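Local atomic coordinates of uncharacterized protein (Helicobacter pylori, PDB entry 4O5J), a protein that probably anchors the bacterium to host tissue as an outer-membrane adhesin, binding sialic acid-bearing carbohydrates through its extracellular domain. Residues 84-89 against 251-256; 257-262 against 294-299. All blocks are in the same frame, centred on the assembly; numbering follows the deposited sequence.

Interaction 1 of 2, residues 84-89 against 251-256; sequences FNAVQA and PILQQA
The two helical turns 84-89 and 251-256 draw closest at Val87 and Leu253, whose CA atoms stand 7.0 Å apart, and no hydrogen bond joins them. One side chain does the reaching. Leu253 is directed toward the other helix, and with CG anti to its backbone N (chi1 -156°) the isobutyl fork is carried out onto the backbone between Ala86 and Val87. Leu253 CD2 settles on the main chain itself, 3.7 Å from Val87 CA and 3.8 Å from Ala86 O, a van der Waals touch on the carbonyl oxygen. The other branch takes the methyl of Ala86, with Leu253 CD1 3.9 Å from Ala86 CB. Val87 meets the fork at its branch point: Val87 CG2, beside its own backbone N, lies 4.0 Å from Leu253 CG, and the two side chains run at a slant to each other. The leucine thus rests on the helix backbone beside the small Ala86 methyl, and all three touching residues are buried, so this is a van der Waals joint deep in the domain. Other helices border the contact. Leu253 also touches Ile304 of helix 281-309, and Val87 rests on Val193 of helix 193-209, while Asn85, farther round helix 82-101, packs against Thr349 and Ile350 of the long helix 343-396.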
loop_
_atom_site.group_PDB
_atom_site.type_symbol
_atom_site.label_atom_id
_atom_site.label_comp_id
_atom_site.label_asym_id
_atom_site.label_seq_id
_atom_site.Cartn_x
_atom_site.Cartn_y
_atom_site.Cartn_z
ATOM N N PHE A 84 5.901 -6.986 -0.528
ATOM C CA PHE A 84 6.496 -7.187 -1.837
ATOM C C PHE A 84 5.374 -7.265 -2.852
ATOM O O PHE A 84 5.444 -6.689 -3.957
ATOM C CB PHE A 84 7.314 -8.486 -1.890
ATOM C CG PHE A 84 7.928 -8.746 -3.235
ATOM C CD1 PHE A 84 9.192 -8.216 -3.568
ATOM C CD2 PHE A 84 7.246 -9.506 -4.188
ATOM C CE1 PHE A 84 9.749 -8.445 -4.839
ATOM C CE2 PHE A 84 7.787 -9.752 -5.442
ATOM C CZ PHE A 84 9.057 -9.224 -5.770
ATOM N N ASN A 85 4.325 -8.000 -2.495
ATOM C CA ASN A 85 3.166 -8.122 -3.353
ATOM C C ASN A 85 2.524 -6.713 -3.588
ATOM O O ASN A 85 2.099 -6.384 -4.700
ATOM C CB ASN A 85 2.143 -9.087 -2.794
ATOM C CG ASN A 85 0.851 -9.011 -3.619
ATOM O OD1 ASN A 85 0.755 -9.554 -4.734
ATOM N ND2 ASN A 85 -0.134 -8.242 -3.119
ATOM N N ALA A 86 2.464 -5.899 -2.534
ATOM C CA ALA A 86 1.936 -4.542 -2.668
ATOM C C ALA A 86 2.806 -3.763 -3.681
ATOM O O ALA A 86 2.291 -3.059 -4.556
ATOM C CB ALA A 86 1.924 -3.850 -1.317
ATOM N N VAL A 87 4.139 -3.871 -3.553
ATOM C CA VAL A 87 5.021 -3.222 -4.495
ATOM C C VAL A 87 4.731 -3.654 -5.939
ATOM O O VAL A 87 4.669 -2.811 -6.840
ATOM C CB VAL A 87 6.512 -3.515 -4.168
ATOM C CG1 VAL A 87 7.417 -2.993 -5.263
ATOM C CG2 VAL A 87 6.884 -2.907 -2.820
ATOM N N GLN A 88 4.556 -4.947 -6.171
ATOM C CA GLN A 88 4.216 -5.448 -7.487
ATOM C C GLN A 88 2.959 -4.765 -8.029
ATOM O O GLN A 88 2.929 -4.308 -9.204
ATOM C CB GLN A 88 4.010 -6.958 -7.485
ATOM C CG GLN A 88 5.299 -7.779 -7.515
ATOM C CD GLN A 88 6.101 -7.611 -8.835
ATOM O OE1 GLN A 88 5.728 -6.866 -9.781
ATOM N NE2 GLN A 88 7.200 -8.332 -8.913
ATOM N N ALA A 89 1.932 -4.682 -7.205
ATOM C CA ALA A 89 0.660 -4.043 -7.630
ATOM C C ALA A 89 0.883 -2.581 -8.001
ATOM O O ALA A 89 0.433 -2.115 -9.061
ATOM C CB ALA A 89 -0.401 -4.142 -6.524
ATOM N N PRO A 251 4.650 6.998 -1.963
ATOM C CA PRO A 251 5.269 7.377 -0.695
ATOM C C PRO A 251 4.779 6.511 0.448
ATOM O O PRO A 251 5.560 6.196 1.342
ATOM C CB PRO A 251 4.805 8.825 -0.461
ATOM C CG PRO A 251 4.386 9.313 -1.792
ATOM C CD PRO A 251 3.875 8.110 -2.540
ATOM N N ILE A 252 3.511 6.103 0.409
ATOM C CA ILE A 252 2.986 5.219 1.457
ATOM C C ILE A 252 3.747 3.896 1.444
ATOM O O ILE A 252 4.160 3.381 2.493
ATOM C CB ILE A 252 1.474 4.937 1.288
ATOM C CG1 ILE A 252 0.677 6.197 1.573
ATOM C CG2 ILE A 252 1.020 3.826 2.205
ATOM C CD1 ILE A 252 -0.844 6.055 1.233
ATOM N N LEU A 253 3.928 3.334 0.252
ATOM C CA LEU A 253 4.638 2.077 0.109
ATOM C C LEU A 253 6.150 2.257 0.521
ATOM O O LEU A 253 6.709 1.421 1.224
ATOM C CB LEU A 253 4.498 1.598 -1.305
ATOM C CG LEU A 253 4.651 0.137 -1.528
ATOM C CD1 LEU A 253 4.023 -0.692 -0.459
ATOM C CD2 LEU A 253 3.978 -0.139 -2.837
ATOM N N GLN A 254 6.776 3.380 0.134
ATOM C CA GLN A 254 8.160 3.671 0.554
ATOM C C GLN A 254 8.245 3.677 2.044
ATOM O O GLN A 254 9.183 3.110 2.635
ATOM C CB GLN A 254 8.706 4.983 0.021
ATOM C CG GLN A 254 8.867 4.975 -1.485
ATOM C CD GLN A 254 9.096 6.367 -2.100
ATOM O OE1 GLN A 254 8.325 7.312 -1.824
ATOM N NE2 GLN A 254 10.153 6.510 -2.940
ATOM N N GLN A 255 7.220 4.253 2.670
ATOM C CA GLN A 255 7.181 4.318 4.113
ATOM C C GLN A 255 7.060 2.893 4.689
ATOM O O GLN A 255 7.775 2.506 5.624
ATOM C CB GLN A 255 6.044 5.227 4.526
ATOM C CG GLN A 255 6.085 5.585 5.956
ATOM C CD GLN A 255 7.366 6.232 6.287
ATOM O OE1 GLN A 255 7.856 6.995 5.453
ATOM N NE2 GLN A 255 7.959 5.932 7.496
ATOM N N ALA A 256 6.203 2.090 4.076
ATOM C CA ALA A 256 6.000 0.705 4.504
ATOM C C ALA A 256 7.309 -0.124 4.367
ATOM O O ALA A 256 7.627 -0.955 5.221
ATOM C CB ALA A 256 4.893 0.077 3.666
#

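Interaction 2 of 2, residues 257-262 against 294-299; sequences VTLSQS and QKQVIS
An antiparallel helix pair in the bundle of this adhesion domain makes the contact, with Leu259 of helix 241-268 laid over Gln296 and Val297 of helix 281-309. Leu259 CD2 lies against the aliphatic base of Gln296, 3.5 Å from Gln296 CG and 3.7 Å from its CB, the two side chains crossing at about a right angle. Gln296 sets out toward Leu259, but its chain bends at chi2 (58°) and carries the amide away, so the leucine meets methylenes and not the polar end. Leu259 CG also meets Val297 CG2 at 3.8 Å. The segment axes pass 9.6 Å apart at 155°. The two helices are consecutive in the chain, linked by residues 269-280 without a strand, and make an antiparallel helical hairpin; such hairpins are the building unit of tetratricopeptide repeats, with which this protein is classed. Ser260 and Val297 mark the nearest backbone approach, CA to CA 6.8 Å. There the valine turns its methyls to the hydroxyl, and Val297 CG1 lies 3.9 Å from Ser260 OG. That oxygen also hydrogen-bonds back to Ala256 O in its own helix, with a weak bond to Asn74 ND2. Ile83 of helix 82-101 touches both Ser260 and Val297, so that helix borders the pair here, while Leu259 also touches Asn293 and Tyr300, just before and after residues 294-299.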
loop_
_atom_site.group_PDB
_atom_site.type_symbol
_atom_site.label_atom_id
_atom_site.label_comp_id
_atom_site.label_asym_id
_atom_site.label_seq_id
_atom_site.Cartn_x
_atom_site.Cartn_y
_atom_site.Cartn_z
ATOM N N VAL A 257 8.036 0.087 3.269
ATOM C CA VAL A 257 9.265 -0.652 3.019
ATOM C C VAL A 257 10.316 -0.344 4.098
ATOM O O VAL A 257 10.876 -1.257 4.743
ATOM C CB VAL A 257 9.828 -0.326 1.640
ATOM C CG1 VAL A 257 11.290 -0.763 1.571
ATOM C CG2 VAL A 257 8.989 -0.972 0.542
ATOM N N THR A 258 10.546 0.937 4.351
ATOM C CA THR A 258 11.445 1.345 5.414
ATOM C C THR A 258 11.039 0.711 6.728
ATOM O O THR A 258 11.879 0.244 7.500
ATOM C CB THR A 258 11.376 2.851 5.605
ATOM O OG1 THR A 258 11.745 3.457 4.382
ATOM C CG2 THR A 258 12.349 3.333 6.738
ATOM N N LEU A 259 9.748 0.725 7.019
ATOM C CA LEU A 259 9.300 0.199 8.314
ATOM C C LEU A 259 9.512 -1.335 8.337
ATOM O O LEU A 259 9.897 -1.880 9.362
ATOM C CB LEU A 259 7.815 0.567 8.553
ATOM C CG LEU A 259 7.256 0.316 9.915
ATOM C CD1 LEU A 259 8.172 0.831 11.017
ATOM C CD2 LEU A 259 5.869 0.946 10.024
ATOM N N SER A 260 9.282 -2.031 7.211
ATOM C CA SER A 260 9.549 -3.448 7.180
ATOM C C SER A 260 11.045 -3.715 7.463
ATOM O O SER A 260 11.387 -4.645 8.212
ATOM C CB SER A 260 9.191 -4.014 5.862
ATOM O OG SER A 260 7.816 -3.740 5.564
ATOM N N GLN A 261 11.935 -2.895 6.917
ATOM C CA GLN A 261 13.385 -3.101 7.136
ATOM C C GLN A 261 13.756 -2.790 8.574
ATOM O O GLN A 261 14.460 -3.586 9.186
ATOM C CB GLN A 261 14.166 -2.298 6.144
ATOM C CG GLN A 261 13.770 -2.744 4.721
ATOM C CD GLN A 261 14.293 -1.796 3.644
ATOM O OE1 GLN A 261 14.536 -0.617 3.912
ATOM N NE2 GLN A 261 14.462 -2.304 2.415
ATOM N N SER A 262 13.220 -1.702 9.169
ATOM C CA SER A 262 13.498 -1.406 10.612
ATOM C C SER A 262 13.034 -2.562 11.434
ATOM O O SER A 262 13.684 -2.957 12.374
ATOM C CB SER A 262 12.786 -0.184 11.142
ATOM O OG SER A 262 13.140 0.907 10.342
ATOM N N GLN A 294 4.613 -3.677 13.244
ATOM C CA GLN A 294 4.115 -4.655 12.313
ATOM C C GLN A 294 2.617 -4.372 12.025
ATOM O O GLN A 294 2.162 -4.589 10.907
ATOM C CB GLN A 294 4.273 -6.067 12.847
ATOM C CG GLN A 294 3.950 -7.116 11.793
ATOM C CD GLN A 294 4.410 -8.504 12.246
ATOM O OE1 GLN A 294 3.588 -9.394 12.596
ATOM N NE2 GLN A 294 5.748 -8.700 12.273
ATOM N N LYS A 295 1.876 -3.865 12.997
ATOM C CA LYS A 295 0.487 -3.477 12.720
ATOM C C LYS A 295 0.469 -2.277 11.742
ATOM O O LYS A 295 -0.333 -2.242 10.785
ATOM C CB LYS A 295 -0.274 -3.155 14.001
ATOM C CG LYS A 295 -1.779 -2.928 13.722
ATOM C CD LYS A 295 -2.443 -2.292 14.936
ATOM C CE LYS A 295 -3.978 -2.412 15.022
ATOM N NZ LYS A 295 -4.613 -2.458 13.693
ATOM N N GLN A 296 1.391 -1.320 11.921
ATOM C CA GLN A 296 1.452 -0.163 11.027
ATOM C C GLN A 296 1.791 -0.615 9.602
ATOM O O GLN A 296 1.320 -0.031 8.618
ATOM C CB GLN A 296 2.482 0.852 11.533
ATOM C CG GLN A 296 2.583 2.021 10.614
ATOM C CD GLN A 296 1.232 2.727 10.442
ATOM O OE1 GLN A 296 0.746 3.294 11.394
ATOM N NE2 GLN A 296 0.645 2.708 9.246
ATOM N N VAL A 297 2.599 -1.667 9.485
ATOM C CA VAL A 297 2.944 -2.191 8.143
ATOM C C VAL A 297 1.675 -2.699 7.449
ATOM O O VAL A 297 1.436 -2.351 6.305
ATOM C CB VAL A 297 4.011 -3.314 8.203
ATOM C CG1 VAL A 297 4.097 -4.028 6.853
ATOM C CG2 VAL A 297 5.362 -2.734 8.624
ATOM N N ILE A 298 0.887 -3.527 8.156
ATOM C CA ILE A 298 -0.375 -4.036 7.665
ATOM C C ILE A 298 -1.316 -2.883 7.338
ATOM O O ILE A 298 -2.030 -2.901 6.344
ATOM C CB ILE A 298 -1.053 -4.955 8.694
ATOM C CG1 ILE A 298 -0.193 -6.198 8.985
ATOM C CG2 ILE A 298 -2.428 -5.345 8.210
ATOM C CD1 ILE A 298 0.128 -6.971 7.755
ATOM N N SER A 299 -1.297 -1.868 8.174
ATOM C CA SER A 299 -2.171 -0.766 8.006
ATOM C C SER A 299 -1.789 0.026 6.722
ATOM O O SER A 299 -2.688 0.510 5.992
ATOM C CB SER A 299 -2.115 0.064 9.272
ATOM O OG SER A 299 -2.716 1.243 8.945
#

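How the interactions relate
Helix 241-268 is the shared member: interaction 1 uses its residues 251-256 and interaction 2 the turns that follow directly, 257-262. The centres of the two contacts are about 10 Å apart. They come in series along the chain, the first joining this helix to the distant helix 82-101, the second to its sequence neighbour 281-309. One is thus a long-range closure across more than 160 residues and the other a local hairpin. Helix 82-101 also borders interaction 2, so the three helices form one packed group near the middle of the elongated SabA adhesion domain.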